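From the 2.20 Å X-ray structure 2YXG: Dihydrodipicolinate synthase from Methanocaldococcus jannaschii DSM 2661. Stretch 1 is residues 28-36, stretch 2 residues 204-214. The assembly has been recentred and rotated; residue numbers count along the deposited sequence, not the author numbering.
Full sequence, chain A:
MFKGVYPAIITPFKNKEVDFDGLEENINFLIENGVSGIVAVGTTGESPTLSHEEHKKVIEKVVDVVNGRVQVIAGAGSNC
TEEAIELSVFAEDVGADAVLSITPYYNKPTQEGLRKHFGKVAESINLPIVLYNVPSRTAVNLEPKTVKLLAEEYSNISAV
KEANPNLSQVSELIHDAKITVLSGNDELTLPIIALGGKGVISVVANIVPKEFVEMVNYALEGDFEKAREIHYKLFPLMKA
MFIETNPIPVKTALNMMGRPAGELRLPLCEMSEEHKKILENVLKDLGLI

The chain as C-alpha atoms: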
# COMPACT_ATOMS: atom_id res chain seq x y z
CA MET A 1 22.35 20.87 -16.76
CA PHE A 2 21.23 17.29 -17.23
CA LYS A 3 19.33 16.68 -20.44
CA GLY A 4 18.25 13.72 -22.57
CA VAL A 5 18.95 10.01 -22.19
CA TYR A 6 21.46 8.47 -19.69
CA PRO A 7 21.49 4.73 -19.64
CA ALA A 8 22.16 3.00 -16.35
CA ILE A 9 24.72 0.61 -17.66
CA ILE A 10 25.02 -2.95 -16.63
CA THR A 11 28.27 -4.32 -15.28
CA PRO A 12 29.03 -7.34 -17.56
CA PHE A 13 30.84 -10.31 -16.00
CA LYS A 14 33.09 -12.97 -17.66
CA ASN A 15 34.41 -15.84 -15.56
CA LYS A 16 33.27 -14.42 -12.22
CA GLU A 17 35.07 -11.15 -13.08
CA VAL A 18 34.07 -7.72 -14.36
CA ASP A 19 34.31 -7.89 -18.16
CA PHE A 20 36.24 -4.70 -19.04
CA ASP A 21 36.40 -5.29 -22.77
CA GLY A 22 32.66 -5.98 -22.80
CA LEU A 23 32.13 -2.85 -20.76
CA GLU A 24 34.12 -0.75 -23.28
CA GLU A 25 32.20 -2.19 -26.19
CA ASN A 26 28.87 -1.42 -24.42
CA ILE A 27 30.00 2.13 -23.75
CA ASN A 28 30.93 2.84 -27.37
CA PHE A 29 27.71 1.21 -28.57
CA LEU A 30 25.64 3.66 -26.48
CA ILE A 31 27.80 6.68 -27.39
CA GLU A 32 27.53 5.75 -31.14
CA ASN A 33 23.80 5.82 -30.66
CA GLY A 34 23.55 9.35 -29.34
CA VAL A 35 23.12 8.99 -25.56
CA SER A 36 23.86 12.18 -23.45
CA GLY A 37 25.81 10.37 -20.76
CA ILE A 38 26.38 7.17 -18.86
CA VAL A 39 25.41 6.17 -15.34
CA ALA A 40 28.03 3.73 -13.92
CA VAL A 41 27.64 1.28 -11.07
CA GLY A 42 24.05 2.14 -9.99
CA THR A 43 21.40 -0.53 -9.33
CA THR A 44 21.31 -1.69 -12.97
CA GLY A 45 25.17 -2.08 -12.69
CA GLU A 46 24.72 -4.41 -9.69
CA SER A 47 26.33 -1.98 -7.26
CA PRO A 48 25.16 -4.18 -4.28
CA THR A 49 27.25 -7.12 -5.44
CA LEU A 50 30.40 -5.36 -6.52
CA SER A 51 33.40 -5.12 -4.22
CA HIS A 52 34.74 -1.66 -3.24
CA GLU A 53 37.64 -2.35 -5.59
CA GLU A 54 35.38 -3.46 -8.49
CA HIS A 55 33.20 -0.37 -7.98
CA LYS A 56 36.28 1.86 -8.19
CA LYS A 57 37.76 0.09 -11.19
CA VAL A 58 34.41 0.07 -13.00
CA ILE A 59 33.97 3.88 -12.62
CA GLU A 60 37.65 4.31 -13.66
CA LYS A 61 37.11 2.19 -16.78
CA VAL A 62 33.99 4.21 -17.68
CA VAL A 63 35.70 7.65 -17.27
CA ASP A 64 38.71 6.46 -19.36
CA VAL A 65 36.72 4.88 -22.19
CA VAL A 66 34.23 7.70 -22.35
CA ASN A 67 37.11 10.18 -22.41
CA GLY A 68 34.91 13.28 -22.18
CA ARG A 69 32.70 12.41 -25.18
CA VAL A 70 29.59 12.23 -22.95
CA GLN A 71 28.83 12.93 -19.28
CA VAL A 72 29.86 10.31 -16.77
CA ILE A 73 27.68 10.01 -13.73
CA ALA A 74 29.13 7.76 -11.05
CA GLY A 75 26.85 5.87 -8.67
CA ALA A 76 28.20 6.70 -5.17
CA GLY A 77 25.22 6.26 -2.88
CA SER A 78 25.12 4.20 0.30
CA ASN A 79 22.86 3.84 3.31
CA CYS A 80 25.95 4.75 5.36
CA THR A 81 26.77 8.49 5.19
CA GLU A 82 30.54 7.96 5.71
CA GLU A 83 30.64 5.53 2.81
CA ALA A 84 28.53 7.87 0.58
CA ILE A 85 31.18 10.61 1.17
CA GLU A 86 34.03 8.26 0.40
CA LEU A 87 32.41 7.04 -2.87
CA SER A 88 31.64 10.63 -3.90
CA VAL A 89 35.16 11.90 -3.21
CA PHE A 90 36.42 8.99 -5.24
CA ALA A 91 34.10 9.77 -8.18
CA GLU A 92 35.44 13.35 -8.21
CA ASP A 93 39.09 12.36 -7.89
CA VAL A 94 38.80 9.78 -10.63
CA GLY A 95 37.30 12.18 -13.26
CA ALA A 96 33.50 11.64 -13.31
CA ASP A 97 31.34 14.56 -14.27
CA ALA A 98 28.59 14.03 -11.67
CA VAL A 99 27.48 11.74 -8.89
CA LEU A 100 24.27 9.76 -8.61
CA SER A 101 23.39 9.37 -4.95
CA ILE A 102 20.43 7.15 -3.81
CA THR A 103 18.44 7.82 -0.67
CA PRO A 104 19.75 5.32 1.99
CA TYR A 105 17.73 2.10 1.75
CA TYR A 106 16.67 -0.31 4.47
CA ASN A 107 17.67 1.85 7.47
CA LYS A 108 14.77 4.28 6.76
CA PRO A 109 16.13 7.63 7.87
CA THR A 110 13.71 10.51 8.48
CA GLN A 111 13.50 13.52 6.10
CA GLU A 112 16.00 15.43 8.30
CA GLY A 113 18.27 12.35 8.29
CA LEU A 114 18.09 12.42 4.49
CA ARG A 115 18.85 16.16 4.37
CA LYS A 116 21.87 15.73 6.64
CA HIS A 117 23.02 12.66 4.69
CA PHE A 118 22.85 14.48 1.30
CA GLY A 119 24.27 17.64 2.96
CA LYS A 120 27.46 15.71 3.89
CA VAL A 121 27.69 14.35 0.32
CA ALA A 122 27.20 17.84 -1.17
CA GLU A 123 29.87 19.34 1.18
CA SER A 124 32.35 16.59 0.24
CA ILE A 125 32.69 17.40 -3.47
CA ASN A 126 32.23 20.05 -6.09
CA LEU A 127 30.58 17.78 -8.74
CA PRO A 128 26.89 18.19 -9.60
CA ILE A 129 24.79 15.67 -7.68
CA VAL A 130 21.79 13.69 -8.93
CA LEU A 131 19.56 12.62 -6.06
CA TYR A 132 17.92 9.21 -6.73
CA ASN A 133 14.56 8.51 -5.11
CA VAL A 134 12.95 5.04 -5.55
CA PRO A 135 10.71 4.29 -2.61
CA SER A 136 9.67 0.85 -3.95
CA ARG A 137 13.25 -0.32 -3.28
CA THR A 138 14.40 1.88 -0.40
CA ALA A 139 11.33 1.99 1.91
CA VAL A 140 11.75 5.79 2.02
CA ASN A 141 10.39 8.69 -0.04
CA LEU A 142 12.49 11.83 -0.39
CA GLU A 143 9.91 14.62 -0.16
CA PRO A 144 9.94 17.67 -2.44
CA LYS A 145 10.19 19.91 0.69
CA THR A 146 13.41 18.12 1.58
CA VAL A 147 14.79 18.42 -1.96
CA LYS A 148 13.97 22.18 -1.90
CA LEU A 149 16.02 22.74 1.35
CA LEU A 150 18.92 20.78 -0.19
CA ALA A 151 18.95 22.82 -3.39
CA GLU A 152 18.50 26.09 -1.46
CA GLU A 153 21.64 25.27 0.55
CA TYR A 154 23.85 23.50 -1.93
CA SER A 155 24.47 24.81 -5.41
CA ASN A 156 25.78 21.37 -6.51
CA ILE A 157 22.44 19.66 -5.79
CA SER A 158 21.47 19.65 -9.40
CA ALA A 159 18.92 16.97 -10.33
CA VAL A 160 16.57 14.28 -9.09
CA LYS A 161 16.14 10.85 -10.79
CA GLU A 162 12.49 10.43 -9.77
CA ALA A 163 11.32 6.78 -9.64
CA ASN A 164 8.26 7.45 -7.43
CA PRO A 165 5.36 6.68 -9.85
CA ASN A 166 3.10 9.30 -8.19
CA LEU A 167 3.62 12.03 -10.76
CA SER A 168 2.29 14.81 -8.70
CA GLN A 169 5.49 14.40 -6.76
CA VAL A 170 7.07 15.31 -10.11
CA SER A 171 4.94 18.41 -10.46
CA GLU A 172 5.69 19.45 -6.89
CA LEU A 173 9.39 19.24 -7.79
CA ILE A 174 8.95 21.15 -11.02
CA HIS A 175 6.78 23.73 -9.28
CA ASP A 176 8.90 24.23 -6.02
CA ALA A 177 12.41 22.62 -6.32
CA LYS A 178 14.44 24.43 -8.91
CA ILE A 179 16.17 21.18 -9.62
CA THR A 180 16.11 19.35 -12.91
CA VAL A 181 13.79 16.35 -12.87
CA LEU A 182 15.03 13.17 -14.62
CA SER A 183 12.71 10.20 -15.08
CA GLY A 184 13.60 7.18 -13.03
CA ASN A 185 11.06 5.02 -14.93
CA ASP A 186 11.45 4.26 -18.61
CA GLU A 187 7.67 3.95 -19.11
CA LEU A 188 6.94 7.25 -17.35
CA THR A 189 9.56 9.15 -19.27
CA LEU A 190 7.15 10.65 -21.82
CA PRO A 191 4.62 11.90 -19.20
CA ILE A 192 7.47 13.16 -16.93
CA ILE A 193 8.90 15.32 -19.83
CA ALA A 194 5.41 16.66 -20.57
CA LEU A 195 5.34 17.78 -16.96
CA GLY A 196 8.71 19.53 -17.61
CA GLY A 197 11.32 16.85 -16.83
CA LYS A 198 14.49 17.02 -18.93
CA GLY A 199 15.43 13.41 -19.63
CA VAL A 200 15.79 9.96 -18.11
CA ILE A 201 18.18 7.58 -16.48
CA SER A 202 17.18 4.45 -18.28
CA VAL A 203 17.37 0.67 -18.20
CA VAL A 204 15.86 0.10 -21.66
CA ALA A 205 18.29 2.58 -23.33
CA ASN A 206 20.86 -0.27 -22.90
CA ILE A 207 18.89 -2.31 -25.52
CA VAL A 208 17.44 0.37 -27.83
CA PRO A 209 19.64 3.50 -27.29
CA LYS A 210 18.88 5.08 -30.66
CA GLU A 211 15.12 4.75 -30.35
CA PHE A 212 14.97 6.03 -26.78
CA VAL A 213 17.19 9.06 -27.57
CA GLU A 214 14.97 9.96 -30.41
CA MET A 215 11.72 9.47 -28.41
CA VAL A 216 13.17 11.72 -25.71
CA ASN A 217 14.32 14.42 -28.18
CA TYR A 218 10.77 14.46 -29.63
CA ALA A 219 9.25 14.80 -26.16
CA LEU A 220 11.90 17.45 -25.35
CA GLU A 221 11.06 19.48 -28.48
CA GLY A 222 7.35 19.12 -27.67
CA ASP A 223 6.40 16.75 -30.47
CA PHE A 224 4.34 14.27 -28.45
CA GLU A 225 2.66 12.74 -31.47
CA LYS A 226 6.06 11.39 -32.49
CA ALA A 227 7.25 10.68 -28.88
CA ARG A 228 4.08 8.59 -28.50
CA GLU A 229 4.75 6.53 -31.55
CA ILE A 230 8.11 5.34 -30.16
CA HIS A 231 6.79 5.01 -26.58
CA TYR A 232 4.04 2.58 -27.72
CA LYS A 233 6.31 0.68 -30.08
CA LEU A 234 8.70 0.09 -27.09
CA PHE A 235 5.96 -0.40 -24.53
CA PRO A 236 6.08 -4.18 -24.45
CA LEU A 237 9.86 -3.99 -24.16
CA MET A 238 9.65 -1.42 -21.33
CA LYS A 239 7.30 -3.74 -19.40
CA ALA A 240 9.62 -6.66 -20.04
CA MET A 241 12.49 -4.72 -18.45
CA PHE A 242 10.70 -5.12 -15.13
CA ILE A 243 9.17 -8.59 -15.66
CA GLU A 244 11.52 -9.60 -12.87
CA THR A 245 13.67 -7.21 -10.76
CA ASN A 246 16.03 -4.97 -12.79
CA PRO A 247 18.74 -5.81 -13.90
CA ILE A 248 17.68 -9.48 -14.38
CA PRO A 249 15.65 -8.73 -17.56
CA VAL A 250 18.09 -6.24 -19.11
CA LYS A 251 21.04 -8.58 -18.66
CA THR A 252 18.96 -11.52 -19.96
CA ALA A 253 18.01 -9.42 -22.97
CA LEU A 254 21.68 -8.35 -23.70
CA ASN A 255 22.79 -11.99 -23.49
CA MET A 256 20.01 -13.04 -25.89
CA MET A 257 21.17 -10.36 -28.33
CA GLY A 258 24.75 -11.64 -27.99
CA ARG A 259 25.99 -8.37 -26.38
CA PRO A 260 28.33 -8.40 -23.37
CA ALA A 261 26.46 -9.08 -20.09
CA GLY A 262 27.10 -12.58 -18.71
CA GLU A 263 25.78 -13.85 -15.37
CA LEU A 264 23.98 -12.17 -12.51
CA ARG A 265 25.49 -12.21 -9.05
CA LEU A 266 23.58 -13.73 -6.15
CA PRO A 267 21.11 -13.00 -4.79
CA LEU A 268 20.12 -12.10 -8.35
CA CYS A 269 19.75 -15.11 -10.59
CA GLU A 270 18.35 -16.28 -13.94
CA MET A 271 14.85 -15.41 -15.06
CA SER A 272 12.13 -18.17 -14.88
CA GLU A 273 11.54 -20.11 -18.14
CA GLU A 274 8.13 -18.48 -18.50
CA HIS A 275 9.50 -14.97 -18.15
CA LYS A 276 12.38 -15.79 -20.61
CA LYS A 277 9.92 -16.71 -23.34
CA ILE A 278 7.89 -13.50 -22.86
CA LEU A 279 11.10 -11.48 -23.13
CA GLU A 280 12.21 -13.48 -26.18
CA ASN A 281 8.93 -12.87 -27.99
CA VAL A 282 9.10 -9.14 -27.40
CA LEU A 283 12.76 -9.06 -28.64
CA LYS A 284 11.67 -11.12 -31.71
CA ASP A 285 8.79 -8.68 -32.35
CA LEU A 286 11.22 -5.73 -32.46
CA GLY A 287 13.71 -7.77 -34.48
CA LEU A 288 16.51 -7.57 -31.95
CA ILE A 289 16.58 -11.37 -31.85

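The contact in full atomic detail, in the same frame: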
# COMPACT_ATOMS: atom_id res chain seq x y z
N ASN A 28 30.88 2.29 -25.99
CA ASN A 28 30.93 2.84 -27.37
C ASN A 28 29.66 2.60 -28.16
O ASN A 28 29.24 3.48 -28.93
CB ASN A 28 32.11 2.23 -28.13
CG ASN A 28 33.41 2.77 -27.65
OD1 ASN A 28 34.39 2.02 -27.52
ND2 ASN A 28 33.44 4.08 -27.37
N PHE A 29 29.03 1.43 -27.98
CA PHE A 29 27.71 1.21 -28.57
C PHE A 29 26.68 2.31 -28.18
O PHE A 29 25.97 2.81 -29.02
CB PHE A 29 27.16 -0.17 -28.20
CG PHE A 29 25.74 -0.41 -28.66
CD1 PHE A 29 25.43 -0.51 -30.03
CD2 PHE A 29 24.72 -0.58 -27.74
CE1 PHE A 29 24.07 -0.79 -30.48
CE2 PHE A 29 23.39 -0.87 -28.15
CZ PHE A 29 23.06 -0.96 -29.53
N LEU A 30 26.63 2.68 -26.92
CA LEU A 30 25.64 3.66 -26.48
C LEU A 30 26.02 5.07 -26.96
O LEU A 30 25.15 5.85 -27.38
CB LEU A 30 25.58 3.62 -24.97
CG LEU A 30 25.25 2.23 -24.42
CD1 LEU A 30 25.48 2.14 -22.87
CD2 LEU A 30 23.80 1.76 -24.80
N ILE A 31 27.31 5.38 -26.88
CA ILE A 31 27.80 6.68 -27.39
C ILE A 31 27.51 6.82 -28.89
O ILE A 31 27.01 7.86 -29.29
CB ILE A 31 29.29 6.97 -27.05
CG1 ILE A 31 29.53 6.94 -25.52
CG2 ILE A 31 29.79 8.33 -27.74
CD1 ILE A 31 31.01 7.16 -25.08
N GLU A 32 27.79 5.77 -29.67
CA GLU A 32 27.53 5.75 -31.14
C GLU A 32 26.08 6.15 -31.36
O GLU A 32 25.72 6.85 -32.31
CB GLU A 32 27.72 4.32 -31.79
CG GLU A 32 29.16 3.61 -31.79
CD GLU A 32 29.16 2.00 -32.03
OE1 GLU A 32 28.20 1.43 -32.63
OE2 GLU A 32 30.14 1.31 -31.62
N ASN A 33 25.22 5.68 -30.46
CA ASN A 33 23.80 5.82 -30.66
C ASN A 33 23.18 7.08 -30.08
O ASN A 33 21.95 7.21 -30.02
CB ASN A 33 23.09 4.52 -30.28
CG ASN A 33 23.33 3.44 -31.33
OD1 ASN A 33 24.17 2.53 -31.17
ND2 ASN A 33 22.66 3.59 -32.45
N GLY A 34 24.04 8.01 -29.64
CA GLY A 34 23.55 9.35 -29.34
C GLY A 34 23.11 9.63 -27.92
O GLY A 34 22.56 10.70 -27.68
N VAL A 35 23.41 8.73 -26.98
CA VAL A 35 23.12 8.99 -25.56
C VAL A 35 23.81 10.30 -25.05
O VAL A 35 24.85 10.71 -25.57
CB VAL A 35 23.42 7.74 -24.62
CG1 VAL A 35 22.62 6.49 -25.08
CG2 VAL A 35 24.91 7.43 -24.48
N SER A 36 23.23 10.97 -24.05
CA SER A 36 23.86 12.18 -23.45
C SER A 36 24.97 11.88 -22.43
O SER A 36 25.85 12.72 -22.16
CB SER A 36 22.84 13.03 -22.72
OG SER A 36 21.89 13.50 -23.61
N VAL A 204 16.11 0.52 -20.32
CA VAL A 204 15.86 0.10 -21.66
C VAL A 204 16.78 0.79 -22.67
O VAL A 204 17.03 0.23 -23.73
CB VAL A 204 14.36 0.26 -22.04
CG1 VAL A 204 14.00 1.70 -22.41
CG2 VAL A 204 14.05 -0.68 -23.24
N ALA A 205 17.33 1.98 -22.37
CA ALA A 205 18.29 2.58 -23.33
C ALA A 205 19.55 1.73 -23.50
O ALA A 205 20.33 1.94 -24.44
CB ALA A 205 18.63 4.06 -23.00
N ASN A 206 19.77 0.74 -22.63
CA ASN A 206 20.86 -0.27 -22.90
C ASN A 206 20.64 -1.19 -24.13
O ASN A 206 21.61 -1.75 -24.66
CB ASN A 206 21.12 -1.16 -21.69
CG ASN A 206 21.75 -0.39 -20.53
OD1 ASN A 206 21.09 -0.13 -19.50
ND2 ASN A 206 23.02 -0.03 -20.68
N ILE A 207 19.37 -1.35 -24.53
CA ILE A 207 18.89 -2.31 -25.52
C ILE A 207 18.60 -1.54 -26.82
O ILE A 207 18.99 -1.95 -27.92
CB ILE A 207 17.53 -3.02 -25.04
CG1 ILE A 207 17.72 -3.87 -23.80
CG2 ILE A 207 16.91 -3.92 -26.14
CD1 ILE A 207 18.99 -4.72 -23.91
N VAL A 208 17.86 -0.43 -26.68
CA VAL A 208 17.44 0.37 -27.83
C VAL A 208 17.84 1.82 -27.65
O VAL A 208 16.97 2.69 -27.61
CB VAL A 208 15.92 0.24 -28.09
CG1 VAL A 208 15.62 -1.13 -28.76
CG2 VAL A 208 15.14 0.38 -26.81
N PRO A 209 19.17 2.09 -27.53
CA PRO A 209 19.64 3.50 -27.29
C PRO A 209 19.16 4.49 -28.35
O PRO A 209 18.73 5.57 -28.02
CB PRO A 209 21.18 3.40 -27.32
CG PRO A 209 21.50 2.03 -27.85
CD PRO A 209 20.30 1.14 -27.64
N LYS A 210 19.19 4.11 -29.62
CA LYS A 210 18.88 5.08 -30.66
C LYS A 210 17.41 5.51 -30.65
O LYS A 210 17.07 6.69 -30.79
CB LYS A 210 19.31 4.57 -32.04
CG LYS A 210 19.09 5.55 -33.17
CD LYS A 210 19.77 5.04 -34.47
CE LYS A 210 19.16 5.65 -35.77
NZ LYS A 210 19.48 4.78 -36.97
N GLU A 211 16.54 4.53 -30.41
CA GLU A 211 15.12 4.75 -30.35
C GLU A 211 14.71 5.59 -29.13
O GLU A 211 13.93 6.56 -29.25
CB GLU A 211 14.41 3.40 -30.36
CG GLU A 211 14.66 2.57 -31.64
CD GLU A 211 15.97 1.75 -31.65
OE1 GLU A 211 16.91 1.95 -30.83
OE2 GLU A 211 16.08 0.88 -32.55
N PHE A 212 15.24 5.24 -27.97
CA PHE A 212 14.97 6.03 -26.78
C PHE A 212 15.46 7.48 -26.88
O PHE A 212 14.71 8.37 -26.59
CB PHE A 212 15.53 5.34 -25.52
CG PHE A 212 14.54 5.32 -24.38
CD1 PHE A 212 13.26 4.76 -24.58
CD2 PHE A 212 14.84 5.89 -23.16
CE1 PHE A 212 12.31 4.76 -23.57
CE2 PHE A 212 13.87 5.90 -22.12
CZ PHE A 212 12.62 5.32 -22.35
N VAL A 213 16.70 7.70 -27.31
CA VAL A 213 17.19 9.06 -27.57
C VAL A 213 16.25 9.84 -28.47
O VAL A 213 15.93 11.01 -28.24
CB VAL A 213 18.61 9.04 -28.20
CG1 VAL A 213 18.90 10.34 -28.96
CG2 VAL A 213 19.67 8.66 -27.11
N GLU A 214 15.79 9.19 -29.52
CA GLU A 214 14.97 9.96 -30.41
C GLU A 214 13.57 10.21 -29.82
O GLU A 214 13.02 11.31 -29.99
CB GLU A 214 15.05 9.42 -31.84
CG GLU A 214 14.13 8.35 -32.21
CD GLU A 214 14.10 8.14 -33.79
OE1 GLU A 214 15.20 7.74 -34.36
OE2 GLU A 214 13.00 8.42 -34.41

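Two segments far apart in sequence meet here where one helix ends and another begins, and the contact rests on van der Waals packing, apolar side chains against one another and against backbone carbonyls; no hydrogen bond crosses between them. Along stretch 2, the short 3-10 segment 204-206 comes first. Val-204 stays out of reach, but Ala-205 presents its backbone, its O lying 3.5 Å from Leu-30 CD2. Asn-206 directs its CA-to-CB bond away from stretch 1, yet its side chain returns to the leucine, and its carbonyl O sits at the edge of the Phe-29 ring, 4.0 Å from Phe-29 CE2. The carbonyl of Ile-207 also lies near that ring's plane, while its side chain points away.

After Val-208, which holds the N-cap position, comes the centre of the contact. Pro-209, in the first turn of its helix, aims toward stretch 1 and is covered by four residues. Its CG packs 3.5 Å from Phe-29 CE2 and 3.8 Å from Leu-30 CD2; its CB lies 3.7 Å from Asn-33 CB and 4.1 Å from Val-35 CG1. A compact, rigid ring thus fills the space beside the end of the opposing helix, where Asn-33 is the first residue to leave helical geometry.

Lys-210 contributes the base of its side chain, with CA 5.0 Å from the CA of Asn-33, while its extended all-t chain leads the amine away. Glu-211 and Phe-212 make no contact. One turn on from Pro-209, Val-213 again points toward stretch 1; its N bonds to Pro-209 O at 3.0 Å, so the helix itself sets this spacing. Val-213 CG2 lies 3.6 Å from Gly-34 O and 4.2 Å from Val-35 CG1. Gly-34 has phi/psi of 92/12, where a CB would jam against the preceding carbonyl, so the turn itself calls for glycine. Glu-214 is out of reach.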